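Local coordinates for iron aquisition yersiniabactin synthesis enzyme, YbtT (Escherichia coli, PDB 6BA9), which acts as a low-specificity type II thioesterase that maintains production of the metallophore yersiniabactin, probably by hydrolysing thioesters, at residues R127-L141 with L162-S174. The protein carries 1 engineered substitution. Numbering follows the deposited sequence.
Sequences RQLSHRDDADFIAEL and LPLLRADFYATES
The Phe137 ring is held between Arg166, whose CG lies over one face, and Leu129, whose CD2 covers the other. That same methyl also sits squarely over the Phe169 ring, 3.9 Å from its centroid, a CH-pi contact filling the angle between two phenyl groups. Phe137 turns its edge to the face of Phe169, planes at 84°, with its CZ 3.9 Å from Phe169 CD2; Leu165 O lies near the plane of the Phe137 ring. With CG anti to the backbone nitrogen (chi1 -172°), Phe137 drops as a knob into the hole formed by Leu162, Leu165, Arg166 and Phe169. Leu141 continues this apolar layer, its CD2 3.5 Å from Phe169 CE2.

Arg166 runs extended past the Phe137 ring and lays its guanidinium off-centre against it, a cation-pi pair, planes tilted. Around the guanidinium edge, Arg166 NH1 and NH2 both grip Arg132 O, end-on, while Arg166 NH2 also reaches the anti lone pair of Asp134 OD1 at 2.8 Å, a salt bridge just inside the helix whose N-cap is Asp133.

The Glu173 carboxylate takes the loop backbone with both oxygens. Leu129 N gives a fairly straight bond to Glu173 OE2 (2.7 Å), Ser130 N is received by the syn lone pair of Glu173 OE1, and Ser130 OG meets OE1 from above the plane at 2.8 Å. A water donates to both Arg127 O and Glu173 OE2.

Segments 134-141 and 162-174 thus cross at 72° around an aromatic centre flanked by the Arg166 and Glu173 hydrogen-bond sites. Both helices belong to the insertion between strands 112-116 and 190-195, consistent with a thioesterase lid. Arg166 and Glu173 satisfy main-chain groups of the turn Leu129-Arg132 before helix 134-144, and three loop donors on Glu173 would favour its carboxylate form.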
loop_
_atom_site.group_PDB
_atom_site.type_symbol
_atom_site.label_atom_id
_atom_site.label_comp_id
_atom_site.label_asym_id
_atom_site.label_seq_id
_atom_site.Cartn_x
_atom_site.Cartn_y
_atom_site.Cartn_z
ATOM N N ARG A 127 10.543 -9.196 -9.932
ATOM C CA ARG A 127 10.108 -10.522 -9.516
ATOM C C ARG A 127 8.637 -10.692 -9.861
ATOM O O ARG A 127 7.825 -9.816 -9.553
ATOM C CB ARG A 127 10.299 -10.696 -8.011
ATOM C CG ARG A 127 10.102 -12.130 -7.526
ATOM C CD ARG A 127 9.861 -12.209 -6.047
ATOM N NE ARG A 127 10.962 -11.696 -5.226
ATOM C CZ ARG A 127 11.995 -12.418 -4.819
ATOM N NH1 ARG A 127 12.129 -13.686 -5.208
ATOM N NH2 ARG A 127 12.907 -11.862 -4.027
ATOM N N GLN A 128 8.312 -11.811 -10.503
ATOM C CA GLN A 128 6.958 -12.108 -10.946
ATOM C C GLN A 128 6.591 -13.513 -10.492
ATOM O O GLN A 128 7.385 -14.446 -10.657
ATOM C CB GLN A 128 6.897 -12.029 -12.469
ATOM C CG GLN A 128 7.157 -10.666 -13.026
ATOM C CD GLN A 128 5.971 -9.771 -12.886
ATOM O OE1 GLN A 128 4.838 -10.166 -13.199
ATOM N NE2 GLN A 128 6.206 -8.550 -12.422
ATOM N N LEU A 129 5.392 -13.659 -9.918
ATOM C CA LEU A 129 4.921 -14.909 -9.328
ATOM C C LEU A 129 3.751 -15.573 -10.043
ATOM O O LEU A 129 3.591 -16.786 -9.922
ATOM C CB LEU A 129 4.464 -14.672 -7.884
ATOM C CG LEU A 129 5.553 -14.610 -6.807
ATOM C CD1 LEU A 129 6.382 -13.353 -6.956
ATOM C CD2 LEU A 129 4.962 -14.677 -5.424
ATOM N N SER A 130 2.893 -14.805 -10.729
ATOM C CA SER A 130 1.571 -15.320 -11.092
ATOM C C SER A 130 1.629 -16.470 -12.082
ATOM O O SER A 130 0.678 -17.254 -12.161
ATOM C CB SER A 130 0.718 -14.222 -11.726
ATOM O OG SER A 130 0.322 -13.280 -10.783
ATOM N N HIS A 131 2.682 -16.557 -12.879
ATOM C CA HIS A 131 2.798 -17.597 -13.886
ATOM C C HIS A 131 3.376 -18.890 -13.339
ATOM O O HIS A 131 3.587 -19.835 -14.107
ATOM C CB HIS A 131 3.693 -17.104 -15.025
ATOM C CG HIS A 131 5.089 -16.790 -14.586
ATOM N ND1 HIS A 131 5.381 -15.719 -13.769
ATOM C CD2 HIS A 131 6.268 -17.407 -14.838
ATOM C CE1 HIS A 131 6.681 -15.688 -13.540
ATOM N NE2 HIS A 131 7.244 -16.702 -14.174
ATOM N N ARG A 132 3.662 -18.962 -12.043
ATOM C CA ARG A 132 4.367 -20.086 -11.461
ATOM C C ARG A 132 3.409 -21.093 -10.829
ATOM O O ARG A 132 2.321 -20.742 -10.348
ATOM C CB ARG A 132 5.358 -19.614 -10.390
ATOM C CG ARG A 132 6.306 -18.569 -10.888
ATOM C CD ARG A 132 7.333 -18.214 -9.818
ATOM N NE ARG A 132 8.144 -17.083 -10.248
ATOM C CZ ARG A 132 9.344 -17.174 -10.812
ATOM N NH1 ARG A 132 9.917 -18.358 -11.016
ATOM N NH2 ARG A 132 9.968 -16.063 -11.182
ATOM N N ASP A 133 3.823 -22.357 -10.831
ATOM C CA ASP A 133 3.070 -23.387 -10.130
ATOM C C ASP A 133 3.197 -23.205 -8.609
ATOM O O ASP A 133 3.957 -22.359 -8.113
ATOM C CB ASP A 133 3.451 -24.789 -10.640
ATOM C CG ASP A 133 4.819 -25.282 -10.156
ATOM O OD1 ASP A 133 5.491 -24.618 -9.344
ATOM O OD2 ASP A 133 5.213 -26.401 -10.575
ATOM N N ASP A 134 2.413 -23.977 -7.860
ATOM C CA ASP A 134 2.277 -23.727 -6.427
ATOM C C ASP A 134 3.631 -23.769 -5.726
ATOM O O ASP A 134 3.948 -22.901 -4.911
ATOM C CB ASP A 134 1.312 -24.729 -5.787
ATOM C CG ASP A 134 -0.161 -24.462 -6.121
ATOM O OD1 ASP A 134 -0.507 -23.415 -6.692
ATOM O OD2 ASP A 134 -0.953 -25.342 -5.743
ATOM N N ALA A 135 4.447 -24.781 -6.024
ATOM C CA ALA A 135 5.711 -24.903 -5.311
ATOM C C ALA A 135 6.621 -23.726 -5.614
ATOM O O ALA A 135 7.271 -23.189 -4.702
ATOM C CB ALA A 135 6.402 -26.219 -5.688
ATOM N N ASP A 136 6.699 -23.331 -6.885
ATOM C CA ASP A 136 7.568 -22.225 -7.275
ATOM C C ASP A 136 7.028 -20.903 -6.747
ATOM O O ASP A 136 7.806 -20.030 -6.334
ATOM C CB ASP A 136 7.735 -22.165 -8.794
ATOM C CG ASP A 136 8.579 -23.291 -9.334
ATOM O OD1 ASP A 136 9.185 -24.007 -8.521
ATOM O OD2 ASP A 136 8.630 -23.446 -10.570
ATOM N N PHE A 137 5.698 -20.739 -6.774
ATOM C CA PHE A 137 5.055 -19.556 -6.193
ATOM C C PHE A 137 5.435 -19.405 -4.722
ATOM O O PHE A 137 5.871 -18.327 -4.283
ATOM C CB PHE A 137 3.535 -19.700 -6.359
ATOM C CG PHE A 137 2.735 -18.463 -5.964
ATOM C CD1 PHE A 137 2.274 -17.573 -6.917
ATOM C CD2 PHE A 137 2.410 -18.231 -4.639
ATOM C CE1 PHE A 137 1.529 -16.442 -6.548
ATOM C CE2 PHE A 137 1.670 -17.120 -4.273
ATOM C CZ PHE A 137 1.224 -16.232 -5.231
ATOM N N ILE A 138 5.327 -20.490 -3.956
ATOM C CA ILE A 138 5.667 -20.462 -2.536
ATOM C C ILE A 138 7.144 -20.160 -2.327
ATOM O O ILE A 138 7.503 -19.387 -1.437
ATOM C CB ILE A 138 5.243 -21.777 -1.865
ATOM C CG1 ILE A 138 3.710 -21.795 -1.789
ATOM C CG2 ILE A 138 5.868 -21.900 -0.505
ATOM C CD1 ILE A 138 3.118 -23.110 -1.327
ATOM N N ALA A 139 8.020 -20.737 -3.149
ATOM C CA ALA A 139 9.445 -20.447 -2.998
ATOM C C ALA A 139 9.717 -18.963 -3.188
ATOM O O ALA A 139 10.492 -18.372 -2.434
ATOM C CB ALA A 139 10.271 -21.265 -3.981
ATOM N N GLU A 140 9.050 -18.334 -4.161
ATOM C CA GLU A 140 9.210 -16.891 -4.343
ATOM C C GLU A 140 8.701 -16.122 -3.134
ATOM O O GLU A 140 9.349 -15.167 -2.689
ATOM C CB GLU A 140 8.490 -16.414 -5.611
ATOM C CG GLU A 140 9.069 -16.962 -6.923
ATOM C CD GLU A 140 10.508 -16.555 -7.149
ATOM O OE1 GLU A 140 10.823 -15.357 -7.023
ATOM O OE2 GLU A 140 11.349 -17.440 -7.430
ATOM N N LEU A 141 7.542 -16.507 -2.595
ATOM C CA LEU A 141 7.004 -15.843 -1.410
ATOM C C LEU A 141 7.960 -15.937 -0.236
ATOM O O LEU A 141 8.158 -14.963 0.493
ATOM C CB LEU A 141 5.681 -16.464 -0.994
ATOM C CG LEU A 141 4.425 -16.259 -1.797
ATOM C CD1 LEU A 141 3.356 -17.070 -1.127
ATOM C CD2 LEU A 141 4.072 -14.792 -1.788
ATOM N N LEU A 162 -3.216 -19.986 -0.764
ATOM C CA LEU A 162 -2.863 -19.755 -2.163
ATOM C C LEU A 162 -3.946 -19.041 -2.944
ATOM O O LEU A 162 -3.598 -18.166 -3.754
ATOM C CB LEU A 162 -2.438 -21.049 -2.859
ATOM C CG LEU A 162 -1.047 -21.501 -2.446
ATOM C CD1 LEU A 162 -0.748 -22.828 -3.113
ATOM C CD2 LEU A 162 0.044 -20.464 -2.781
ATOM N N PRO A 163 -5.237 -19.337 -2.781
ATOM C CA PRO A 163 -6.231 -18.546 -3.520
ATOM C C PRO A 163 -6.161 -17.062 -3.184
ATOM O O PRO A 163 -6.328 -16.210 -4.064
ATOM C CB PRO A 163 -7.561 -19.189 -3.104
ATOM C CG PRO A 163 -7.203 -20.575 -2.775
ATOM C CD PRO A 163 -5.847 -20.498 -2.115
ATOM N N LEU A 164 -5.899 -16.733 -1.917
ATOM C CA LEU A 164 -5.804 -15.341 -1.490
ATOM C C LEU A 164 -4.559 -14.681 -2.055
ATOM O O LEU A 164 -4.612 -13.587 -2.649
ATOM C CB LEU A 164 -5.726 -15.336 0.035
ATOM C CG LEU A 164 -6.556 -14.422 0.910
ATOM C CD1 LEU A 164 -7.976 -14.240 0.398
ATOM C CD2 LEU A 164 -6.588 -15.025 2.320
ATOM N N LEU A 165 -3.406 -15.326 -1.863
ATOM C CA LEU A 165 -2.152 -14.764 -2.335
ATOM C C LEU A 165 -2.110 -14.679 -3.855
ATOM O O LEU A 165 -1.578 -13.709 -4.405
ATOM C CB LEU A 165 -1.004 -15.637 -1.840
ATOM C CG LEU A 165 -0.762 -15.615 -0.337
ATOM C CD1 LEU A 165 0.028 -16.841 0.126
ATOM C CD2 LEU A 165 -0.054 -14.350 0.009
ATOM N N ARG A 166 -2.617 -15.707 -4.549
ATOM C CA ARG A 166 -2.622 -15.656 -6.009
ATOM C C ARG A 166 -3.541 -14.561 -6.531
ATOM O O ARG A 166 -3.217 -13.905 -7.529
ATOM C CB ARG A 166 -3.019 -17.008 -6.592
ATOM C CG ARG A 166 -1.917 -18.045 -6.509
ATOM C CD ARG A 166 -2.332 -19.262 -7.326
ATOM N NE ARG A 166 -1.296 -20.290 -7.372
ATOM C CZ ARG A 166 -0.280 -20.304 -8.231
ATOM N NH1 ARG A 166 -0.103 -19.357 -9.118
ATOM N NH2 ARG A 166 0.584 -21.300 -8.190
ATOM N N ALA A 167 -4.672 -14.314 -5.862
ATOM C CA ALA A 167 -5.528 -13.199 -6.264
ATOM C C ALA A 167 -4.792 -11.871 -6.115
ATOM O O ALA A 167 -4.776 -11.042 -7.031
ATOM C CB ALA A 167 -6.817 -13.203 -5.444
ATOM N N ASP A 168 -4.153 -11.668 -4.963
ATOM C CA ASP A 168 -3.438 -10.422 -4.715
ATOM C C ASP A 168 -2.303 -10.246 -5.729
ATOM O O ASP A 168 -2.126 -9.168 -6.311
ATOM C CB ASP A 168 -2.821 -10.396 -3.308
ATOM C CG ASP A 168 -3.832 -10.287 -2.170
ATOM O OD1 ASP A 168 -5.057 -10.212 -2.378
ATOM O OD2 ASP A 168 -3.345 -10.311 -1.010
ATOM N N PHE A 169 -1.489 -11.296 -5.920
ATOM C CA PHE A 169 -0.352 -11.186 -6.827
ATOM C C PHE A 169 -0.793 -11.044 -8.284
ATOM O O PHE A 169 -0.149 -10.321 -9.060
ATOM C CB PHE A 169 0.636 -12.329 -6.592
ATOM C CG PHE A 169 1.608 -12.048 -5.482
ATOM C CD1 PHE A 169 2.785 -11.389 -5.756
ATOM C CD2 PHE A 169 1.349 -12.435 -4.186
ATOM C CE1 PHE A 169 3.679 -11.114 -4.735
ATOM C CE2 PHE A 169 2.263 -12.146 -3.173
ATOM C CZ PHE A 169 3.401 -11.507 -3.469
ATOM N N TYR A 170 -1.890 -11.692 -8.664
ATOM C CA TYR A 170 -2.424 -11.470 -10.006
ATOM C C TYR A 170 -2.851 -10.013 -10.182
ATOM O O TYR A 170 -2.526 -9.379 -11.195
ATOM C CB TYR A 170 -3.573 -12.429 -10.337
ATOM C CG TYR A 170 -4.112 -12.142 -11.733
ATOM C CD1 TYR A 170 -5.129 -11.210 -11.940
ATOM C CD2 TYR A 170 -3.548 -12.743 -12.839
ATOM C CE1 TYR A 170 -5.564 -10.909 -13.199
ATOM C CE2 TYR A 170 -3.998 -12.456 -14.112
ATOM C CZ TYR A 170 -4.987 -11.539 -14.286
ATOM O OH TYR A 170 -5.440 -11.232 -15.555
ATOM N N ALA A 171 -3.532 -9.450 -9.188
ATOM C CA ALA A 171 -3.934 -8.047 -9.280
ATOM C C ALA A 171 -2.726 -7.152 -9.464
ATOM O O ALA A 171 -2.718 -6.254 -10.310
ATOM C CB ALA A 171 -4.692 -7.641 -8.022
ATOM N N THR A 172 -1.706 -7.341 -8.626
ATOM C CA THR A 172 -0.605 -6.400 -8.630
ATOM C C THR A 172 0.277 -6.561 -9.863
ATOM O O THR A 172 0.852 -5.574 -10.326
ATOM C CB THR A 172 0.188 -6.511 -7.311
ATOM O OG1 THR A 172 1.055 -5.381 -7.176
ATOM C CG2 THR A 172 1.055 -7.737 -7.255
ATOM N N GLU A 173 0.401 -7.787 -10.404
ATOM C CA GLU A 173 1.247 -7.998 -11.581
ATOM C C GLU A 173 0.545 -7.623 -12.884
ATOM O O GLU A 173 1.204 -7.186 -13.846
ATOM C CB GLU A 173 1.742 -9.453 -11.591
ATOM C CG GLU A 173 2.701 -9.716 -10.450
ATOM C CD GLU A 173 3.176 -11.137 -10.349
ATOM O OE1 GLU A 173 2.748 -12.003 -11.152
ATOM O OE2 GLU A 173 3.960 -11.397 -9.420
ATOM N N SER A 174 -0.774 -7.759 -12.941
ATOM C CA SER A 174 -1.512 -7.427 -14.155
ATOM C C SER A 174 -1.760 -5.935 -14.282
ATOM O O SER A 174 -2.200 -5.484 -15.347
ATOM C CB SER A 174 -2.831 -8.197 -14.214
ATOM O OG SER A 174 -3.721 -7.797 -13.193
HETATM O O HOH W 1 5.369 -9.522 -8.160
HETATM O O HOH W 2 3.867 -7.868 -14.513
HETATM O O HOH W 3 -0.866 -14.714 -8.785
HETATM O O HOH W 4 3.619 -13.009 -13.990
#